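Local coordinates for protein carbohydrate kinase, FGGY (Rhodospirillum rubrum, PDB 3IFR) that probably phosphorylates D-xylulose using ATP, as a sugar kinase of the FGGY family with the actin-like ATPase fold, at residues A[415-420]-A[428-433]; A[115-120]-A[138-143]; A[382-387]-A[421-426]. One frame throughout, in Å; residues are numbered along the deposited sequence.

Contact 1. Residues A[415-420]-A[428-433]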
ATOM      1  N   VAL A 415     -24.274  -0.282   4.721  1.00 23.49           N
ATOM      2  CA  VAL A 415     -24.886  -0.094   3.427  1.00 23.54           C
ATOM      3  C   VAL A 415     -23.855  -0.236   2.308  1.00 23.75           C
ATOM      4  O   VAL A 415     -24.129  -0.865   1.290  1.00 23.09           O
ATOM      5  CB  VAL A 415     -25.580   1.255   3.359  1.00 25.74           C
ATOM      6  CG1 VAL A 415     -26.280   1.422   2.035  1.00 23.43           C
ATOM      7  CG2 VAL A 415     -26.585   1.340   4.529  1.00 27.76           C
ATOM      8  N   TRP A 416     -22.672   0.351   2.495  1.00 24.30           N
ATOM      9  CA  TRP A 416     -21.667   0.342   1.443  1.00 21.75           C
ATOM     10  C   TRP A 416     -21.240  -1.099   1.212  1.00 21.93           C
ATOM     11  O   TRP A 416     -21.175  -1.546   0.079  1.00 19.40           O
ATOM     12  CB  TRP A 416     -20.454   1.211   1.791  1.00 19.28           C
ATOM     13  CG  TRP A 416     -19.690   1.691   0.582  1.00 24.56           C
ATOM     14  CD1 TRP A 416     -20.049   1.557  -0.750  1.00 21.13           C
ATOM     15  CD2 TRP A 416     -18.454   2.428   0.582  1.00 24.69           C
ATOM     16  NE1 TRP A 416     -19.093   2.127  -1.547  1.00 21.08           N
ATOM     17  CE2 TRP A 416     -18.118   2.681  -0.756  1.00 22.33           C
ATOM     18  CE3 TRP A 416     -17.604   2.897   1.599  1.00 24.38           C
ATOM     19  CZ2 TRP A 416     -16.966   3.386  -1.108  1.00 24.29           C
ATOM     20  CZ3 TRP A 416     -16.477   3.602   1.250  1.00 25.03           C
ATOM     21  CH2 TRP A 416     -16.161   3.833  -0.094  1.00 25.74           C
HETATM   22  N   MSE A 417     -20.974  -1.816   2.304  1.00 22.36           N
HETATM   23  CA  MSE A 417     -20.496  -3.187   2.216  1.00 23.07           C
HETATM   24  C   MSE A 417     -21.556  -4.136   1.615  1.00 22.34           C
HETATM   25  O   MSE A 417     -21.226  -5.018   0.831  1.00 22.28           O
HETATM   26  CB  MSE A 417     -20.014  -3.663   3.578  1.00 22.33           C
HETATM   27  CG  MSE A 417     -18.862  -2.862   4.125  1.00 27.19           C
HETATM   28 SE   MSE A 417     -17.238  -2.849   2.954  1.00 45.00          SE
HETATM   29  CE  MSE A 417     -17.673  -1.268   1.839  1.00 25.41           C
ATOM     30  N   GLY A 418     -22.824  -3.945   1.967  1.00 21.62           N
ATOM     31  CA  GLY A 418     -23.904  -4.672   1.321  1.00 19.59           C
ATOM     32  C   GLY A 418     -23.816  -4.396  -0.162  1.00 21.33           C
ATOM     33  O   GLY A 418     -23.857  -5.310  -0.995  1.00 20.97           O
ATOM     34  N   ILE A 419     -23.633  -3.126  -0.513  1.00 21.06           N
ATOM     35  CA  ILE A 419     -23.517  -2.775  -1.922  1.00 18.72           C
ATOM     36  C   ILE A 419     -22.322  -3.477  -2.550  1.00 19.73           C
ATOM     37  O   ILE A 419     -22.417  -4.030  -3.643  1.00 18.91           O
ATOM     38  CB  ILE A 419     -23.432  -1.249  -2.108  1.00 22.36           C
ATOM     39  CG1 ILE A 419     -24.825  -0.625  -1.890  1.00 21.06           C
ATOM     40  CG2 ILE A 419     -22.762  -0.852  -3.473  1.00 14.73           C
ATOM     41  CD1 ILE A 419     -24.749   0.861  -1.631  1.00 19.24           C
HETATM   42  N   MSE A 420     -21.178  -3.437  -1.878  1.00 20.14           N
HETATM   43  CA  MSE A 420     -19.987  -4.075  -2.428  1.00 20.70           C
HETATM   44  C   MSE A 420     -20.216  -5.554  -2.735  1.00 20.73           C
HETATM   45  O   MSE A 420     -19.865  -6.026  -3.813  1.00 21.11           O
HETATM   46  CB  MSE A 420     -18.825  -3.961  -1.453  1.00 22.65           C
HETATM   47  CG  MSE A 420     -17.524  -4.579  -1.976  1.00 23.67           C
HETATM   48 SE   MSE A 420     -16.726  -3.414  -3.369  1.00 40.20          SE
HETATM   49  CE  MSE A 420     -16.992  -4.602  -4.953  1.00 20.47           C
ATOM     50  N   VAL A 428     -18.114 -11.155   1.276  1.00 15.11           N
ATOM     51  CA  VAL A 428     -17.021 -10.262   1.613  1.00 16.79           C
ATOM     52  C   VAL A 428     -16.752 -10.348   3.117  1.00 18.21           C
ATOM     53  O   VAL A 428     -17.642 -10.066   3.909  1.00 19.47           O
ATOM     54  CB  VAL A 428     -17.320  -8.779   1.228  1.00 15.90           C
ATOM     55  CG1 VAL A 428     -16.209  -7.898   1.700  1.00 16.76           C
ATOM     56  CG2 VAL A 428     -17.579  -8.582  -0.288  1.00 15.72           C
ATOM     57  N   GLN A 429     -15.549 -10.732   3.524  1.00 17.34           N
ATOM     58  CA  GLN A 429     -15.236 -10.795   4.961  1.00 19.00           C
ATOM     59  C   GLN A 429     -14.708  -9.453   5.465  1.00 21.04           C
ATOM     60  O   GLN A 429     -13.600  -9.057   5.103  1.00 21.16           O
ATOM     61  CB  GLN A 429     -14.189 -11.873   5.237  1.00 21.12           C
ATOM     62  CG  GLN A 429     -13.667 -11.884   6.706  1.00 24.66           C
ATOM     63  CD  GLN A 429     -14.718 -12.393   7.690  1.00 24.82           C
ATOM     64  OE1 GLN A 429     -14.957 -13.603   7.781  1.00 24.51           O
ATOM     65  NE2 GLN A 429     -15.366 -11.465   8.412  1.00 22.52           N
ATOM     66  N   LEU A 430     -15.498  -8.751   6.276  1.00 19.79           N
ATOM     67  CA  LEU A 430     -15.083  -7.475   6.854  1.00 22.53           C
ATOM     68  C   LEU A 430     -14.123  -7.738   8.024  1.00 25.78           C
ATOM     69  O   LEU A 430     -14.233  -8.761   8.710  1.00 26.50           O
ATOM     70  CB  LEU A 430     -16.281  -6.674   7.368  1.00 21.91           C
ATOM     71  CG  LEU A 430     -17.361  -6.223   6.393  1.00 24.63           C
ATOM     72  CD1 LEU A 430     -18.344  -5.231   7.109  1.00 18.52           C
ATOM     73  CD2 LEU A 430     -16.712  -5.594   5.117  1.00 21.50           C
ATOM     74  N   LEU A 431     -13.179  -6.826   8.222  1.00 23.21           N
ATOM     75  CA  LEU A 431     -12.239  -6.913   9.331  1.00 29.69           C
ATOM     76  C   LEU A 431     -11.717  -5.523   9.680  1.00 27.53           C
ATOM     77  O   LEU A 431     -11.792  -4.579   8.885  1.00 26.22           O
ATOM     78  CB  LEU A 431     -11.070  -7.820   8.977  1.00 29.80           C
ATOM     79  CG  LEU A 431     -10.218  -7.227   7.861  1.00 27.32           C
ATOM     80  CD1 LEU A 431      -8.863  -6.819   8.405  1.00 27.98           C
ATOM     81  CD2 LEU A 431     -10.040  -8.234   6.731  1.00 28.46           C
ATOM     82  N   ALA A 432     -11.218  -5.386  10.892  1.00 29.18           N
ATOM     83  CA  ALA A 432     -10.578  -4.136  11.278  1.00 33.79           C
ATOM     84  C   ALA A 432      -9.112  -4.416  11.546  1.00 33.88           C
ATOM     85  O   ALA A 432      -8.759  -5.400  12.204  1.00 36.95           O
ATOM     86  CB  ALA A 432     -11.245  -3.553  12.512  1.00 31.01           C
ATOM     87  N   ASN A 433      -8.246  -3.552  11.061  1.00 32.29           N
ATOM     88  CA  ASN A 433      -6.822  -3.775  11.229  1.00 33.50           C
ATOM     89  C   ASN A 433      -6.234  -2.440  11.547  1.00 35.87           C
ATOM     90  O   ASN A 433      -5.589  -1.845  10.704  1.00 38.02           O
ATOM     91  CB  ASN A 433      -6.270  -4.266   9.911  1.00 35.17           C
ATOM     92  CG  ASN A 433      -4.841  -4.749  10.001  1.00 40.41           C
ATOM     93  OD1 ASN A 433      -4.333  -5.298   8.994  1.00 37.16           O
ATOM     94  ND2 ASN A 433      -4.166  -4.555  11.183  1.00 34.23           N
TER

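Contact 2. Residues A[115-120]-A[138-143]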
ATOM      1  N   ALA A 115       8.808  11.337 -18.686  1.00 22.69           N
ATOM      2  CA  ALA A 115       8.704  11.496 -20.140  1.00 26.15           C
ATOM      3  C   ALA A 115       9.959  11.010 -20.930  1.00 28.36           C
ATOM      4  O   ALA A 115       9.813  10.301 -21.929  1.00 30.53           O
ATOM      5  CB  ALA A 115       8.294  12.925 -20.509  1.00 22.04           C
ATOM      6  N   GLU A 116      11.175  11.353 -20.480  1.00 27.57           N
ATOM      7  CA  GLU A 116      12.382  10.870 -21.152  1.00 31.40           C
ATOM      8  C   GLU A 116      12.501   9.369 -21.076  1.00 29.73           C
ATOM      9  O   GLU A 116      12.779   8.716 -22.069  1.00 33.67           O
ATOM     10  CB  GLU A 116      13.661  11.483 -20.567  1.00 33.02           C
ATOM     11  CG  GLU A 116      13.539  12.925 -20.222  1.00 33.41           C
ATOM     12  CD  GLU A 116      14.827  13.484 -19.700  1.00 39.51           C
ATOM     13  OE1 GLU A 116      14.983  13.562 -18.453  1.00 39.32           O
ATOM     14  OE2 GLU A 116      15.704  13.826 -20.536  1.00 48.05           O
ATOM     15  N   LEU A 117      12.339   8.827 -19.878  1.00 29.53           N
ATOM     16  CA  LEU A 117      12.432   7.388 -19.675  1.00 31.93           C
ATOM     17  C   LEU A 117      11.486   6.711 -20.644  1.00 30.80           C
ATOM     18  O   LEU A 117      11.842   5.788 -21.380  1.00 31.01           O
ATOM     19  CB  LEU A 117      12.051   7.024 -18.228  1.00 28.97           C
ATOM     20  CG  LEU A 117      13.189   7.301 -17.254  1.00 29.06           C
ATOM     21  CD1 LEU A 117      12.743   7.137 -15.811  1.00 23.93           C
ATOM     22  CD2 LEU A 117      14.391   6.421 -17.620  1.00 24.67           C
ATOM     23  N   ARG A 118      10.258   7.186 -20.622  1.00 30.14           N
ATOM     24  CA  ARG A 118       9.229   6.638 -21.494  1.00 35.58           C
ATOM     25  C   ARG A 118       9.630   6.747 -22.979  1.00 33.56           C
ATOM     26  O   ARG A 118       9.361   5.848 -23.753  1.00 35.19           O
ATOM     27  CB  ARG A 118       7.915   7.340 -21.205  1.00 31.12           C
ATOM     28  CG  ARG A 118       6.777   6.497 -21.372  1.00 35.62           C
ATOM     29  CD  ARG A 118       5.930   6.542 -20.154  1.00 39.49           C
ATOM     30  NE  ARG A 118       5.151   7.759 -20.090  1.00 41.72           N
ATOM     31  CZ  ARG A 118       4.310   8.027 -19.100  1.00 45.63           C
ATOM     32  NH1 ARG A 118       4.165   7.146 -18.117  1.00 36.32           N
ATOM     33  NH2 ARG A 118       3.623   9.170 -19.087  1.00 50.92           N
ATOM     34  N   ALA A 119      10.313   7.822 -23.355  1.00 30.11           N
ATOM     35  CA  ALA A 119      10.774   7.985 -24.733  1.00 33.40           C
ATOM     36  C   ALA A 119      12.020   7.158 -25.052  1.00 35.02           C
ATOM     37  O   ALA A 119      12.281   6.820 -26.215  1.00 33.70           O
ATOM     38  CB  ALA A 119      11.044   9.456 -25.036  1.00 29.18           C
ATOM     39  N   GLU A 120      12.780   6.830 -24.013  1.00 34.08           N
ATOM     40  CA  GLU A 120      14.026   6.115 -24.176  1.00 30.66           C
ATOM     41  C   GLU A 120      13.939   4.576 -24.025  1.00 33.56           C
ATOM     42  O   GLU A 120      14.808   3.865 -24.524  1.00 32.91           O
ATOM     43  CB  GLU A 120      15.059   6.725 -23.242  1.00 33.92           C
ATOM     44  CG  GLU A 120      16.280   5.876 -22.957  1.00 30.72           C
ATOM     45  CD  GLU A 120      17.005   6.405 -21.744  1.00 35.28           C
ATOM     46  OE1 GLU A 120      16.681   7.549 -21.339  1.00 34.84           O
ATOM     47  OE2 GLU A 120      17.875   5.690 -21.187  1.00 35.36           O
ATOM     48  N   LEU A 138       9.058   5.165  -9.803  1.00 20.00           N
ATOM     49  CA  LEU A 138      10.343   4.485  -9.976  1.00 22.30           C
ATOM     50  C   LEU A 138      11.468   5.288  -9.315  1.00 21.33           C
ATOM     51  O   LEU A 138      11.640   6.495  -9.579  1.00 19.12           O
ATOM     52  CB  LEU A 138      10.696   4.302 -11.447  1.00 19.59           C
ATOM     53  CG  LEU A 138       9.746   3.500 -12.303  1.00 23.61           C
ATOM     54  CD1 LEU A 138      10.231   3.532 -13.752  1.00 20.90           C
ATOM     55  CD2 LEU A 138       9.635   2.069 -11.754  1.00 23.81           C
ATOM     56  N   VAL A 139      12.213   4.614  -8.449  1.00 19.90           N
ATOM     57  CA  VAL A 139      13.479   5.139  -7.940  1.00 22.11           C
ATOM     58  C   VAL A 139      14.317   5.749  -9.089  1.00 22.34           C
ATOM     59  O   VAL A 139      14.887   6.835  -8.954  1.00 19.69           O
ATOM     60  CB  VAL A 139      14.241   4.024  -7.268  1.00 19.67           C
ATOM     61  CG1 VAL A 139      15.677   4.489  -6.892  1.00 20.35           C
ATOM     62  CG2 VAL A 139      13.442   3.583  -6.039  1.00 18.11           C
ATOM     63  N   THR A 140      14.333   5.054 -10.226  1.00 22.35           N
ATOM     64  CA  THR A 140      14.988   5.515 -11.461  1.00 21.59           C
ATOM     65  C   THR A 140      14.555   6.922 -11.927  1.00 21.49           C
ATOM     66  O   THR A 140      15.391   7.741 -12.312  1.00 21.04           O
ATOM     67  CB  THR A 140      14.720   4.515 -12.582  1.00 21.74           C
ATOM     68  OG1 THR A 140      15.379   3.278 -12.271  1.00 23.88           O
ATOM     69  CG2 THR A 140      15.185   5.047 -13.925  1.00 23.39           C
ATOM     70  N   ALA A 141      13.261   7.203 -11.919  1.00 18.70           N
ATOM     71  CA  ALA A 141      12.793   8.546 -12.276  1.00 19.19           C
ATOM     72  C   ALA A 141      13.330   9.596 -11.298  1.00 23.44           C
ATOM     73  O   ALA A 141      13.941  10.582 -11.707  1.00 22.14           O
ATOM     74  CB  ALA A 141      11.281   8.618 -12.336  1.00 18.82           C
ATOM     75  N   LYS A 142      13.112   9.385 -10.001  1.00 22.36           N
ATOM     76  CA  LYS A 142      13.699  10.277  -9.012  1.00 20.58           C
ATOM     77  C   LYS A 142      15.215  10.414  -9.139  1.00 20.32           C
ATOM     78  O   LYS A 142      15.723  11.523  -9.015  1.00 22.46           O
ATOM     79  CB  LYS A 142      13.280   9.900  -7.596  1.00 21.62           C
ATOM     80  CG  LYS A 142      11.819  10.229  -7.329  1.00 21.87           C
ATOM     81  CD  LYS A 142      11.320   9.435  -6.166  1.00 25.19           C
ATOM     82  CE  LYS A 142       9.881   9.827  -5.710  1.00 23.92           C
ATOM     83  NZ  LYS A 142       8.809   8.998  -6.320  1.00 27.12           N
ATOM     84  N   LEU A 143      15.933   9.326  -9.418  1.00 19.91           N
ATOM     85  CA  LEU A 143      17.385   9.409  -9.671  1.00 20.62           C
ATOM     86  C   LEU A 143      17.749  10.326 -10.862  1.00 22.64           C
ATOM     87  O   LEU A 143      18.600  11.208 -10.719  1.00 23.00           O
ATOM     88  CB  LEU A 143      17.992   8.029  -9.868  1.00 20.74           C
ATOM     89  CG  LEU A 143      18.860   7.445  -8.760  1.00 23.11           C
ATOM     90  CD1 LEU A 143      18.748   8.212  -7.470  1.00 19.89           C
ATOM     91  CD2 LEU A 143      18.590   5.909  -8.576  1.00 19.56           C
TER

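Contact 3. Residues A[382-387]-A[421-426]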
ATOM      1  N   ALA A 382     -20.760   3.331  -7.634  1.00 24.47           N
ATOM      2  CA  ALA A 382     -19.643   3.561  -8.548  1.00 24.00           C
ATOM      3  C   ALA A 382     -18.302   3.080  -7.936  1.00 23.57           C
ATOM      4  O   ALA A 382     -17.507   2.411  -8.599  1.00 22.87           O
ATOM      5  CB  ALA A 382     -19.575   5.038  -9.015  1.00 20.68           C
ATOM      6  N   VAL A 383     -18.044   3.401  -6.679  1.00 21.82           N
ATOM      7  CA  VAL A 383     -16.781   2.971  -6.098  1.00 23.03           C
ATOM      8  C   VAL A 383     -16.712   1.463  -6.115  1.00 22.93           C
ATOM      9  O   VAL A 383     -15.687   0.902  -6.502  1.00 25.40           O
ATOM     10  CB  VAL A 383     -16.545   3.544  -4.681  1.00 23.58           C
ATOM     11  CG1 VAL A 383     -15.484   2.752  -3.911  1.00 23.16           C
ATOM     12  CG2 VAL A 383     -16.151   4.971  -4.802  1.00 21.89           C
ATOM     13  N   ALA A 384     -17.804   0.810  -5.720  1.00 23.18           N
ATOM     14  CA  ALA A 384     -17.903  -0.663  -5.766  1.00 24.14           C
ATOM     15  C   ALA A 384     -17.575  -1.169  -7.148  1.00 24.04           C
ATOM     16  O   ALA A 384     -16.793  -2.101  -7.321  1.00 22.54           O
ATOM     17  CB  ALA A 384     -19.298  -1.118  -5.411  1.00 22.73           C
ATOM     18  N   LEU A 385     -18.203  -0.546  -8.129  1.00 22.68           N
ATOM     19  CA  LEU A 385     -18.035  -0.916  -9.516  1.00 23.95           C
ATOM     20  C   LEU A 385     -16.603  -0.839 -10.004  1.00 22.99           C
ATOM     21  O   LEU A 385     -16.165  -1.679 -10.809  1.00 24.33           O
ATOM     22  CB  LEU A 385     -18.877   0.006 -10.372  1.00 24.77           C
ATOM     23  CG  LEU A 385     -20.126  -0.552 -11.029  1.00 23.25           C
ATOM     24  CD1 LEU A 385     -20.545  -1.900 -10.466  1.00 21.75           C
ATOM     25  CD2 LEU A 385     -21.184   0.526 -10.875  1.00 23.61           C
ATOM     26  N   ALA A 386     -15.882   0.172  -9.546  1.00 20.43           N
ATOM     27  CA  ALA A 386     -14.468   0.305  -9.897  1.00 24.17           C
ATOM     28  C   ALA A 386     -13.682  -0.820  -9.251  1.00 25.90           C
ATOM     29  O   ALA A 386     -12.711  -1.314  -9.828  1.00 25.05           O
ATOM     30  CB  ALA A 386     -13.896   1.640  -9.467  1.00 20.64           C
ATOM     31  N   PHE A 387     -14.078  -1.193  -8.039  1.00 21.33           N
ATOM     32  CA  PHE A 387     -13.458  -2.332  -7.385  1.00 25.46           C
ATOM     33  C   PHE A 387     -13.720  -3.603  -8.194  1.00 20.00           C
ATOM     34  O   PHE A 387     -12.837  -4.411  -8.400  1.00 19.34           O
ATOM     35  CB  PHE A 387     -13.957  -2.477  -5.937  1.00 22.82           C
ATOM     36  CG  PHE A 387     -13.072  -1.813  -4.935  1.00 26.01           C
ATOM     37  CD1 PHE A 387     -11.756  -2.190  -4.818  1.00 21.96           C
ATOM     38  CD2 PHE A 387     -13.552  -0.789  -4.115  1.00 27.78           C
ATOM     39  CE1 PHE A 387     -10.926  -1.591  -3.899  1.00 25.62           C
ATOM     40  CE2 PHE A 387     -12.719  -0.188  -3.184  1.00 27.05           C
ATOM     41  CZ  PHE A 387     -11.401  -0.601  -3.081  1.00 27.29           C
ATOM     42  N   ALA A 421     -20.802  -6.284  -1.770  1.00 18.64           N
ATOM     43  CA  ALA A 421     -21.026  -7.692  -1.937  1.00 18.65           C
ATOM     44  C   ALA A 421     -22.016  -7.972  -3.051  1.00 19.18           C
ATOM     45  O   ALA A 421     -21.793  -8.894  -3.851  1.00 17.98           O
ATOM     46  CB  ALA A 421     -21.486  -8.315  -0.648  1.00 21.21           C
ATOM     47  N   ASP A 422     -23.108  -7.200  -3.095  1.00 18.17           N
ATOM     48  CA  ASP A 422     -24.129  -7.397  -4.136  1.00 23.14           C
ATOM     49  C   ASP A 422     -23.588  -7.111  -5.543  1.00 22.39           C
ATOM     50  O   ASP A 422     -24.130  -7.604  -6.558  1.00 20.89           O
ATOM     51  CB  ASP A 422     -25.367  -6.523  -3.919  1.00 24.02           C
ATOM     52  CG  ASP A 422     -26.236  -6.992  -2.759  1.00 25.44           C
ATOM     53  OD1 ASP A 422     -26.123  -8.169  -2.365  1.00 24.08           O
ATOM     54  OD2 ASP A 422     -27.031  -6.158  -2.248  1.00 26.08           O
ATOM     55  N   VAL A 423     -22.524  -6.326  -5.603  1.00 19.58           N
ATOM     56  CA  VAL A 423     -21.959  -5.945  -6.910  1.00 23.05           C
ATOM     57  C   VAL A 423     -20.927  -6.992  -7.334  1.00 22.86           C
ATOM     58  O   VAL A 423     -20.788  -7.369  -8.511  1.00 18.84           O
ATOM     59  CB  VAL A 423     -21.279  -4.571  -6.830  1.00 19.40           C
ATOM     60  CG1 VAL A 423     -20.173  -4.468  -7.858  1.00 19.44           C
ATOM     61  CG2 VAL A 423     -22.325  -3.452  -6.953  1.00 20.53           C
ATOM     62  N   LEU A 424     -20.205  -7.451  -6.329  1.00 19.99           N
ATOM     63  CA  LEU A 424     -19.164  -8.394  -6.543  1.00 22.14           C
ATOM     64  C   LEU A 424     -19.825  -9.761  -6.686  1.00 20.07           C
ATOM     65  O   LEU A 424     -19.383 -10.592  -7.459  1.00 18.24           O
ATOM     66  CB  LEU A 424     -18.253  -8.376  -5.324  1.00 24.21           C
ATOM     67  CG  LEU A 424     -16.938  -9.098  -5.502  1.00 25.04           C
ATOM     68  CD1 LEU A 424     -16.060  -8.247  -6.387  1.00 24.72           C
ATOM     69  CD2 LEU A 424     -16.318  -9.328  -4.107  1.00 25.05           C
ATOM     70  N   GLN A 425     -20.869 -10.012  -5.907  1.00 21.26           N
ATOM     71  CA  GLN A 425     -21.559 -11.290  -6.027  1.00 21.99           C
ATOM     72  C   GLN A 425     -20.586 -12.364  -5.520  1.00 21.59           C
ATOM     73  O   GLN A 425     -20.477 -13.472  -6.069  1.00 24.11           O
ATOM     74  CB  GLN A 425     -21.926 -11.471  -7.498  1.00 19.82           C
ATOM     75  CG  GLN A 425     -23.403 -11.725  -7.903  1.00 23.75           C
ATOM     76  CD  GLN A 425     -24.481 -11.526  -6.849  1.00 23.68           C
ATOM     77  OE1 GLN A 425     -24.868 -10.415  -6.511  1.00 25.55           O
ATOM     78  NE2 GLN A 425     -25.040 -12.625  -6.406  1.00 25.04           N
ATOM     79  N   ARG A 426     -19.863 -12.011  -4.462  1.00 20.09           N
ATOM     80  CA  ARG A 426     -19.143 -12.989  -3.657  1.00 20.30           C
ATOM     81  C   ARG A 426     -19.169 -12.551  -2.220  1.00 19.68           C
ATOM     82  O   ARG A 426     -19.331 -11.378  -1.941  1.00 18.98           O
ATOM     83  CB  ARG A 426     -17.716 -13.168  -4.145  1.00 20.47           C
ATOM     84  CG  ARG A 426     -17.617 -14.258  -5.197  1.00 22.86           C
ATOM     85  CD  ARG A 426     -16.606 -13.877  -6.242  1.00 24.39           C
ATOM     86  NE  ARG A 426     -16.470 -14.838  -7.350  1.00 25.89           N
ATOM     87  CZ  ARG A 426     -17.468 -15.547  -7.872  1.00 28.08           C
ATOM     88  NH1 ARG A 426     -18.703 -15.440  -7.396  1.00 22.78           N
ATOM     89  NH2 ARG A 426     -17.225 -16.364  -8.884  1.00 27.63           N
TER

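Contact 1. Residues A[415-420]-A[428-433]
Between Met417 and Leu430, the main pair across this contact, there is no flat group; the flat groups flank the pair. On the helix, the indole of Trp416 turns off toward helix 372-397. It packs on Val383, gives the N-H on its edge to Leu380 O and meets the ring of Phe265 edge-to-face. On the strand, the amide of Gln429 belongs to the other side: NE2 bonds Leu430 O at 2.9 Å, with an N-H...O angle of 157°, and also Gly465 O, so two carbonyls fix its rotation. The interface itself is apolar and buried. Met417, modelled as selenomethionine, leaves the helix toward the strand with CG anti to its carbonyl carbon (chi1 -62°), then bends at both chi2 and chi3. The elbow of the chain is therefore what presses on leucine, while the methyl end turns away. SE is 3.5 Å from Leu430 CD2, and CG of Met417 sits 3.8 Å from Leu430 CD1, so both leucine methyls take part. One turn further along the helix, Met420 CG approaches Val428 CG2 at 4.3 Å, a looser touch; CG stands anti to the backbone N (chi1 -179°) and the chain then bends, taking its end to Phe387 of helix 372-397. Thr411 and Ile468 help enclose Met417, and Ala406 of the neighbouring strand lies against Val428 and Leu430. Helix 414-424 thus lies over its own following strand, the second half of the beta-alpha-beta unit 403-407, 414-424, 428-432 in the RNase H-like core of an actin-like ATPase domain.

Contact 2. Residues A[115-120]-A[138-143]
Leu117 and Ala141 are the residues whose CA atoms come nearest, 7.5 Å apart, where the last turns of helix 111-120 come against the first turn of helix 139-149. One side chain, Leu117, bridges most of that gap. Its CG lies anti to the carbonyl carbon (chi1 -79°) and the rest of the chain is extended, which delivers the forked isopropyl end to the facing helix. There CD1 meets two residues at once: CG2 of Thr140 at 3.7 Å and the backbone CA of Ala141 at 3.8 Å. The other methyl, Leu117 CD2, is 4.0 Å from the same Thr140 CG2, so the threonine methyl faces the fork of the leucine. Thr140 offers that methyl because CG2 is anti to its backbone N, with OG1 placed beside that N (chi1 -66°). Ala141 adds its CB, 4.1 Å from Leu117 CD1, and its small side chain allows the leucine to come up to the helix backbone. Just before, Leu138 takes the N-cap position and its O accepts the N-H of Lys142; its side chain goes to Phe126 of helix 123-130. Beyond the two segments, Glu116 forms a salt bridge with Arg148 and Glu120 one with Arg144, both arginines lying farther along helix 139-149. Between segments 115-120 and 138-143 themselves the contact is purely aliphatic, so it depends on shape and burial, with the charge pairing left to those later residues.

Contact 3. Residues A[382-387]-A[421-426]
Two unusual torsions carry Leu385 to Val423: chi1 at -108° and chi2 at 14°, both away from staggered values, swing CD1 round to the facing helix although the CB of Leu385 starts off in the other direction. With torsions so far from staggered, the exact placing of the leucine methyls is less certain. Val423 answers with chi1 at 152°, which sets CG1 anti to its backbone N and CG2 beside it, spreading the two methyls over two neighbours. CG1 of Val423 meets Leu385 CD1 at 3.7 Å, the two side chains running roughly perpendicular, and lies 4.2 Å from Ala384 O. CG2 of Val423 goes to the other neighbour, Ala384 CB, at 4.1 Å. The backbones draw near here, with the CA atoms of Ala384 and Val423 6.8 Å apart. Beyond the pair, helix 475-496 closes over the same patch: Tyr478 lies against Val423 and Leu481 against Leu385, making three helices meet around these methyls. The end of helix 414-424 follows directly. Gln425 leaves helical geometry with positive phi, and Arg426 NH1 bonds the O of Gln425 at 3.0 Å. Polar bonds lie beside the apolar patch: Asp422 OD1 accepts the backbone N-H of Asp471, and Val423 O receives a weak bond from Arg388 of helix 372-397. What joins segments 382-387 and 421-426 directly is dispersion between small aliphatic groups, with nothing charged between them; the short alanine is consistent with the close approach of the helices.

In the fold
Contact 2 comes first along the chain, in the N-terminal family region, and closes before the other two open. Contacts 1 and 3 both belong to the C-terminal family region and share helix 414-424, their segments alternating along the sequence; their centres are about 11 Å apart and they touch, for instance where Val428 CG2 packs on Ala421 CA at 3.9 Å. Helix 414-424 is thereby sandwiched between strand 428-432 of the mixed sheet and helix 372-397. Contact 2 lies about 38 Å from contact 1, across the chain's centre, and about 35 Å from contact 3, centre to centre, without touching either, consistent with separately packed halves of a two-domain actin-like kinase.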